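Putative poly(3-hydroxybutyrate) depolymerase LpqC (Bordetella parapertussis 12822, PDB 3D0K) is a putative poly(3-hydroxybutyrate) depolymerase, an alpha/beta hydrolase that probably cleaves ester bonds of the polyester or of related substrates. Local coordinates at residues E140-F145 / A164-V169; P55-Q60 / L83-P88; M208-G213 / F259-Q264. All coordinates share one frame; numbering follows the deposited sequence.

Interaction 1: residues E140-F145 / A164-V169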
# COMPACT_ATOMS: atom_id res chain seq x y z
N GLU A 140 6.23 -14.90 -6.85
CA GLU A 140 5.14 -15.80 -6.51
C GLU A 140 4.47 -15.32 -5.25
O GLU A 140 3.26 -15.38 -5.16
CB GLU A 140 5.70 -17.20 -6.21
CG GLU A 140 4.83 -18.36 -6.69
CD GLU A 140 5.06 -18.65 -8.17
OE1 GLU A 140 5.82 -17.88 -8.80
OE2 GLU A 140 4.48 -19.64 -8.70
N GLN A 141 5.24 -14.91 -4.26
CA GLN A 141 4.64 -14.38 -3.03
C GLN A 141 5.03 -12.92 -2.83
O GLN A 141 6.10 -12.62 -2.31
CB GLN A 141 5.00 -15.21 -1.78
CG GLN A 141 5.37 -16.68 -2.00
CD GLN A 141 6.51 -17.11 -1.05
OE1 GLN A 141 6.27 -17.45 0.11
NE2 GLN A 141 7.77 -17.06 -1.55
N VAL A 142 4.14 -12.02 -3.21
CA VAL A 142 4.42 -10.63 -3.08
C VAL A 142 3.48 -10.10 -2.00
O VAL A 142 2.30 -10.35 -2.03
CB VAL A 142 4.18 -9.87 -4.41
CG1 VAL A 142 4.34 -8.39 -4.19
CG2 VAL A 142 5.07 -10.39 -5.54
N TYR A 143 4.04 -9.33 -1.08
CA TYR A 143 3.29 -8.73 0.01
C TYR A 143 3.26 -7.20 -0.18
O TYR A 143 4.27 -6.60 -0.54
CB TYR A 143 4.02 -9.08 1.30
CG TYR A 143 3.99 -10.54 1.67
CD1 TYR A 143 4.84 -11.47 1.03
CD2 TYR A 143 3.11 -10.99 2.69
CE1 TYR A 143 4.81 -12.81 1.41
CE2 TYR A 143 3.08 -12.33 3.09
CZ TYR A 143 3.93 -13.23 2.44
OH TYR A 143 3.93 -14.55 2.78
N LEU A 144 2.08 -6.57 -0.06
CA LEU A 144 1.98 -5.15 -0.32
C LEU A 144 1.54 -4.49 1.01
O LEU A 144 0.51 -4.88 1.60
CB LEU A 144 0.93 -4.91 -1.39
CG LEU A 144 0.55 -3.43 -1.61
CD1 LEU A 144 1.81 -2.62 -2.04
CD2 LEU A 144 -0.56 -3.32 -2.69
N PHE A 145 2.34 -3.55 1.50
CA PHE A 145 2.08 -2.83 2.76
C PHE A 145 2.08 -1.33 2.50
O PHE A 145 2.91 -0.84 1.72
CB PHE A 145 3.16 -3.16 3.76
CG PHE A 145 3.15 -2.26 5.00
CD1 PHE A 145 2.29 -2.53 6.07
CD2 PHE A 145 3.97 -1.16 5.06
CE1 PHE A 145 2.30 -1.75 7.20
CE2 PHE A 145 3.99 -0.35 6.17
CZ PHE A 145 3.15 -0.65 7.27
N ALA A 164 -4.09 -10.30 -9.09
CA ALA A 164 -3.19 -11.44 -9.38
C ALA A 164 -1.74 -11.33 -8.86
O ALA A 164 -1.21 -12.33 -8.34
CB ALA A 164 -3.25 -11.90 -10.93
N PRO A 165 -1.09 -10.14 -8.97
CA PRO A 165 0.29 -10.06 -8.49
C PRO A 165 0.46 -10.21 -6.96
O PRO A 165 1.58 -10.45 -6.52
CB PRO A 165 0.71 -8.66 -8.93
CG PRO A 165 -0.24 -8.29 -10.05
CD PRO A 165 -1.51 -8.87 -9.59
N PHE A 166 -0.60 -10.07 -6.17
CA PHE A 166 -0.47 -9.90 -4.73
C PHE A 166 -0.95 -11.07 -3.90
O PHE A 166 -2.13 -11.47 -3.98
CB PHE A 166 -1.18 -8.60 -4.28
CG PHE A 166 -0.80 -7.41 -5.11
CD1 PHE A 166 -1.67 -6.95 -6.13
CD2 PHE A 166 0.43 -6.81 -4.94
CE1 PHE A 166 -1.31 -5.86 -6.91
CE2 PHE A 166 0.83 -5.71 -5.73
CZ PHE A 166 -0.05 -5.23 -6.72
N HIS A 167 -0.04 -11.64 -3.11
CA HIS A 167 -0.36 -12.73 -2.17
C HIS A 167 -1.02 -12.27 -0.84
O HIS A 167 -1.89 -12.97 -0.26
CB HIS A 167 0.93 -13.46 -1.85
CG HIS A 167 0.79 -14.51 -0.80
ND1 HIS A 167 0.17 -15.72 -1.04
CD2 HIS A 167 1.18 -14.53 0.50
CE1 HIS A 167 0.19 -16.44 0.08
NE2 HIS A 167 0.80 -15.74 1.02
N ALA A 168 -0.61 -11.10 -0.36
CA ALA A 168 -1.15 -10.53 0.89
C ALA A 168 -1.05 -9.04 0.78
O ALA A 168 -0.10 -8.52 0.17
CB ALA A 168 -0.35 -11.02 2.12
N VAL A 169 -2.00 -8.33 1.41
CA VAL A 169 -2.10 -6.88 1.32
C VAL A 169 -2.61 -6.36 2.67
O VAL A 169 -3.59 -6.86 3.23
CB VAL A 169 -3.09 -6.40 0.21
CG1 VAL A 169 -3.18 -4.83 0.19
CG2 VAL A 169 -2.63 -6.95 -1.20
O HOH W 1 2.27 -12.86 -5.14
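Leu144 packs over one face of the Phe166 ring, its CD2 lying 4.1 Å above the ring plane and displaced toward the rim. The opposite face of that ring is taken by CB of the preceding Pro165, over its centre, so the phenyl group sits between an aliphatic branch from across the contact and its own chain. On the same side of the sheet Leu144 and Val169 run side by side, with Leu144 CB 4.1 Å from Val169 CG2. Helix 149-160 closes over this cluster through Val154, and helix 122-133 reaches Phe166 through Val124 and Leu128.

The other face carries Tyr143 and Ala168, where Tyr143 CD2 comes to 3.5 Å from Ala168 CB. Farther out, His167 CG is anti to the backbone N (chi1 174°), and the imidazole lies alongside Tyr143 with its edge toward the phenol face. This is an offset edge-to-face pair with centroids 5.3 Å apart and planes at 68°; His167 CD2 is the atom nearest the phenol. Trp284 and Phe285 of helix 273-286 also meet the Tyr143 ring.

Leu144 N donates to Ala168 O at 2.9 Å, while Val142 O receives two donors: His167 N at 2.9 Å and, weakly, Ala168 N. At the polar edge, Val142 N donates instead to a water, which in turn donates to Glu140 O and to Pro165 O, the latter at 2.9 Å. The water thus bridges the two segments beside the first backbone bonds.

Parallel pairing of Tyr143 with Ala168 and Leu144 with Val169, with helix 149-160 between the strands in sequence, identifies a beta-alpha-beta crossover; in alpha/beta hydrolases the turn from such a strand into its helix is the nucleophile elbow, consistent with Gly146, Ser148 and Gly150 here.

Interaction 2: residues P55-Q60 / L83-P88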
# COMPACT_ATOMS: atom_id res chain seq x y z
N PRO A 55 10.09 -14.20 -0.47
CA PRO A 55 9.10 -13.14 -0.69
C PRO A 55 9.65 -11.72 -1.09
O PRO A 55 10.79 -11.34 -0.75
CB PRO A 55 8.41 -13.03 0.69
CG PRO A 55 8.57 -14.41 1.28
CD PRO A 55 9.99 -14.78 0.88
N VAL A 56 8.81 -10.95 -1.78
CA VAL A 56 9.09 -9.55 -2.10
C VAL A 56 8.07 -8.76 -1.35
O VAL A 56 6.91 -9.11 -1.40
CB VAL A 56 8.90 -9.28 -3.57
CG1 VAL A 56 9.05 -7.76 -3.88
CG2 VAL A 56 9.90 -10.20 -4.35
N VAL A 57 8.51 -7.77 -0.59
CA VAL A 57 7.56 -6.89 0.11
C VAL A 57 7.59 -5.50 -0.54
O VAL A 57 8.62 -4.87 -0.62
CB VAL A 57 7.89 -6.81 1.61
CG1 VAL A 57 6.81 -5.92 2.28
CG2 VAL A 57 7.97 -8.27 2.22
N VAL A 58 6.45 -5.04 -1.06
CA VAL A 58 6.35 -3.69 -1.64
C VAL A 58 5.89 -2.82 -0.45
O VAL A 58 4.91 -3.14 0.20
CB VAL A 58 5.36 -3.65 -2.79
CG1 VAL A 58 5.20 -2.23 -3.36
CG2 VAL A 58 5.82 -4.63 -3.96
N VAL A 59 6.61 -1.74 -0.16
CA VAL A 59 6.27 -0.89 1.00
C VAL A 59 5.92 0.50 0.50
O VAL A 59 6.76 1.14 -0.17
CB VAL A 59 7.49 -0.84 1.96
CG1 VAL A 59 7.27 0.16 3.05
CG2 VAL A 59 7.79 -2.23 2.52
N GLN A 60 4.73 1.01 0.83
CA GLN A 60 4.37 2.37 0.41
C GLN A 60 4.41 3.40 1.54
O GLN A 60 3.73 3.21 2.54
CB GLN A 60 3.02 2.41 -0.26
CG GLN A 60 2.96 1.61 -1.57
CD GLN A 60 3.86 2.23 -2.64
OE1 GLN A 60 4.16 3.46 -2.61
NE2 GLN A 60 4.29 1.42 -3.59
N LEU A 83 13.78 -11.26 2.89
CA LEU A 83 12.77 -10.63 2.06
C LEU A 83 13.46 -9.60 1.19
O LEU A 83 14.31 -8.87 1.68
CB LEU A 83 11.80 -9.84 2.95
CG LEU A 83 11.29 -10.62 4.18
CD1 LEU A 83 10.53 -9.69 5.12
CD2 LEU A 83 10.43 -11.80 3.71
N LEU A 84 12.98 -9.45 -0.06
CA LEU A 84 13.43 -8.33 -0.89
C LEU A 84 12.49 -7.13 -0.65
O LEU A 84 11.29 -7.24 -0.83
CB LEU A 84 13.39 -8.75 -2.35
CG LEU A 84 13.81 -7.64 -3.34
CD1 LEU A 84 15.31 -7.31 -3.16
CD2 LEU A 84 13.48 -8.12 -4.79
N ILE A 85 13.02 -6.02 -0.18
CA ILE A 85 12.18 -4.84 0.10
C ILE A 85 12.21 -3.84 -1.03
O ILE A 85 13.30 -3.45 -1.46
CB ILE A 85 12.66 -4.12 1.41
CG1 ILE A 85 12.72 -5.12 2.59
CG2 ILE A 85 11.71 -2.90 1.74
CD1 ILE A 85 11.43 -5.95 2.87
N VAL A 86 11.03 -3.45 -1.54
CA VAL A 86 10.96 -2.47 -2.62
C VAL A 86 9.98 -1.40 -2.19
O VAL A 86 8.77 -1.69 -1.99
CB VAL A 86 10.41 -3.11 -3.93
CG1 VAL A 86 10.22 -2.08 -5.01
CG2 VAL A 86 11.37 -4.25 -4.42
N ALA A 87 10.49 -0.17 -2.10
CA ALA A 87 9.67 0.97 -1.72
C ALA A 87 9.56 1.97 -2.89
O ALA A 87 10.43 2.86 -3.04
CB ALA A 87 10.22 1.61 -0.47
N PRO A 88 8.50 1.81 -3.73
CA PRO A 88 8.27 2.78 -4.81
C PRO A 88 8.01 4.14 -4.16
O PRO A 88 7.06 4.27 -3.37
CB PRO A 88 7.01 2.25 -5.52
CG PRO A 88 6.96 0.73 -5.13
CD PRO A 88 7.47 0.75 -3.71
O HOH W 2 7.31 3.77 -0.56
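Val58 lays CG1 against CD of Pro88 at 3.8 Å, the two side chains crossing at about a right angle. On the same face of the sheet Val56 and Leu84 lie side by side, and Val56 CG1 also reaches Val86 CG2 at 4.2 Å. Helix 122-133 covers this face through Leu128 on Val58 and Ile131 on Val86.

On the other face Ile85 CG1 stands beside the backbone N (chi1 -54°), and CD1 beyond it comes to 3.9 Å from Val57 CB. Leu83 CD2 rests on the Pro55 ring, 3.8 Å from its CB, while Phe285 of helix 273-286 touches both residues.

Four backbone bonds hold the strands. Leu84 N to Pro55 O and Val86 N to Val57 O run one way; Val57 N to Leu84 O and Val59 N to Val86 O, the latter 2.8 Å, return. The straightest is Val86 N to Val57 O, with 171° at the hydrogen. Beyond this ladder a water donates to both Val59 O and Pro88 O.

The -28° crossing, parallel register and helical cover on both faces are typical of a twisted alpha-beta-alpha sandwich sheet; strand 56-60 between 84-89 and 142-147 (order 1-2-4-3-5-6-7-8) marks the alpha/beta hydrolase fold.

Interaction 3: residues M208-G213 / F259-Q264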
# COMPACT_ATOMS: atom_id res chain seq x y z
N MSE A 208 -7.82 -8.66 2.45
CA MSE A 208 -7.01 -7.52 2.80
C MSE A 208 -7.06 -7.35 4.31
O MSE A 208 -8.13 -7.48 4.86
CB MSE A 208 -7.64 -6.24 2.15
CG MSE A 208 -6.80 -5.02 2.50
SE MSE A 208 -7.38 -3.52 1.32
CE MSE A 208 -7.29 -4.62 -0.26
N THR A 209 -5.93 -7.03 4.96
CA THR A 209 -5.90 -6.64 6.38
C THR A 209 -5.96 -5.11 6.46
O THR A 209 -5.18 -4.39 5.80
CB THR A 209 -4.61 -7.11 7.10
OG1 THR A 209 -4.48 -8.52 6.95
CG2 THR A 209 -4.61 -6.77 8.59
N ILE A 210 -6.87 -4.62 7.29
CA ILE A 210 -6.85 -3.25 7.69
C ILE A 210 -6.17 -3.23 9.02
O ILE A 210 -6.70 -3.82 9.99
CB ILE A 210 -8.25 -2.69 7.81
CG1 ILE A 210 -8.97 -2.82 6.43
CG2 ILE A 210 -8.20 -1.27 8.40
CD1 ILE A 210 -10.56 -2.84 6.65
N LEU A 211 -4.97 -2.63 9.09
CA LEU A 211 -4.19 -2.68 10.33
C LEU A 211 -4.30 -1.31 11.01
O LEU A 211 -3.85 -0.29 10.44
CB LEU A 211 -2.75 -3.02 10.08
CG LEU A 211 -1.80 -3.44 11.19
CD1 LEU A 211 -2.25 -4.76 11.91
CD2 LEU A 211 -0.36 -3.66 10.63
N ALA A 212 -4.90 -1.31 12.19
CA ALA A 212 -5.27 -0.04 12.85
C ALA A 212 -4.69 0.06 14.27
O ALA A 212 -5.02 -0.75 15.13
CB ALA A 212 -6.81 0.13 12.84
N GLY A 213 -3.84 1.06 14.52
CA GLY A 213 -3.32 1.28 15.88
C GLY A 213 -4.40 1.91 16.71
O GLY A 213 -5.06 2.88 16.27
N PHE A 259 -16.98 -11.92 1.68
CA PHE A 259 -16.27 -10.78 2.26
C PHE A 259 -15.01 -11.27 2.96
O PHE A 259 -15.10 -12.04 3.92
CB PHE A 259 -17.17 -10.11 3.28
CG PHE A 259 -16.56 -8.91 3.96
CD1 PHE A 259 -16.22 -7.76 3.22
CD2 PHE A 259 -16.43 -8.89 5.36
CE1 PHE A 259 -15.70 -6.65 3.85
CE2 PHE A 259 -15.89 -7.74 6.02
CZ PHE A 259 -15.55 -6.65 5.28
N GLY A 260 -13.86 -10.81 2.49
CA GLY A 260 -12.55 -11.34 2.90
C GLY A 260 -11.77 -10.44 3.84
O GLY A 260 -10.74 -10.88 4.40
N TRP A 261 -12.23 -9.20 4.06
CA TRP A 261 -11.39 -8.25 4.84
C TRP A 261 -11.27 -8.67 6.29
O TRP A 261 -12.15 -9.33 6.82
CB TRP A 261 -11.93 -6.83 4.79
CG TRP A 261 -12.12 -6.23 3.45
CD1 TRP A 261 -11.76 -6.74 2.19
CD2 TRP A 261 -12.69 -4.95 3.21
NE1 TRP A 261 -12.11 -5.83 1.21
CE2 TRP A 261 -12.66 -4.72 1.81
CE3 TRP A 261 -13.21 -3.94 4.06
CZ2 TRP A 261 -13.18 -3.56 1.22
CZ3 TRP A 261 -13.70 -2.75 3.48
CH2 TRP A 261 -13.70 -2.58 2.07
N GLN A 262 -10.14 -8.31 6.91
CA GLN A 262 -9.95 -8.51 8.33
C GLN A 262 -9.51 -7.18 8.90
O GLN A 262 -8.60 -6.53 8.35
CB GLN A 262 -8.87 -9.56 8.58
CG GLN A 262 -9.01 -10.81 7.68
CD GLN A 262 -9.71 -12.00 8.36
OE1 GLN A 262 -9.18 -13.12 8.35
NE2 GLN A 262 -10.89 -11.76 8.96
N LEU A 263 -10.14 -6.80 10.00
CA LEU A 263 -9.73 -5.65 10.79
C LEU A 263 -8.82 -6.10 11.94
O LEU A 263 -9.23 -6.86 12.83
CB LEU A 263 -10.97 -4.91 11.34
CG LEU A 263 -10.62 -3.70 12.24
CD1 LEU A 263 -9.93 -2.56 11.44
CD2 LEU A 263 -11.84 -3.10 12.99
N GLN A 264 -7.57 -5.66 11.93
CA GLN A 264 -6.65 -6.10 12.98
C GLN A 264 -6.24 -4.90 13.81
O GLN A 264 -5.53 -4.03 13.32
CB GLN A 264 -5.41 -6.78 12.33
CG GLN A 264 -4.33 -7.10 13.36
CD GLN A 264 -4.76 -8.17 14.34
OE1 GLN A 264 -4.98 -7.91 15.54
NE2 GLN A 264 -4.88 -9.39 13.84
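Strands 209-213 and 262-264 run parallel, their axes 4.7 Å apart and inclined by 19°, and four backbone hydrogen bonds join the segments. Met208 O accepts Gln262 N, Gln262 O accepts Ile210 N, Ile210 O accepts Gln264 N at 2.8 Å, and Gln264 O accepts Ala212 N. The bond from Gln264 N is nearly straight, with 176° at the hydrogen.

Ile210 is the apolar hub on one face of the sheet. Its two branches part: CG2, anti to the backbone N, reaches Leu263 CD1 at 3.7 Å, while CD1 at the end of the other branch meets Trp261 CE3 at 3.9 Å. The Leu263 CD1 methyl also approaches Ala212 CB. Selenomethionine Met208 makes a Met-aromatic contact with the indole: its SE lies 5.5 Å from the centroid of the five-membered ring, and its CB is 4.2 Å from Trp261 CD1. Trp261 is held further by a hydrogen bond from NE1 to Leu203 O and by stacking with Tyr244 of helix 237-255.

The opposite face bears Thr209, Leu211, Gln262 and Gln264. Gln264 serves there through its aliphatic portion: CB lies 3.8 Å from Thr209 CG2, while CG, anti to the backbone N (chi1 173°), is thereby set 3.5 Å from Leu211 CD1. The Gln264 side chain runs side by side with those of Thr209 and Leu211. Leu283 of helix 273-286 touches both Leu211 and Gln264.

Chemically, the two faces differ: branched aliphatics and an indole pack beneath helix 237-255, whereas the other face mixes leucine with residues having polar ends. The indole N-H, within a mostly apolar setting, is satisfied by a backbone carbonyl, which should help fix the rotation of the ring that Met208 and Ile210 pack against.

How the interactions relate
From the N terminus, interaction 2 comes first, with 22 intervening residues, including helices 67-73 and 75-81, between its strands. Interaction 1 then closes a connection of 18 residues that holds helix 149-160, and interaction 3 closes the longest, 45 residues with helix 237-255. The three loops follow in series, neither nested nor crossed, yet all lie in one sheet. Strand 56-60 is flanked by 84-89 and 142-147, so Tyr143 O meets Val58 N at 2.7 Å and couples interactions 1 and 2. Val169 O and Thr209 N, 2.9 Å apart, link interactions 1 and 3. Interactions 2 and 3 do not touch, their nearest atoms about 11 Å apart; interaction 1 lies between them.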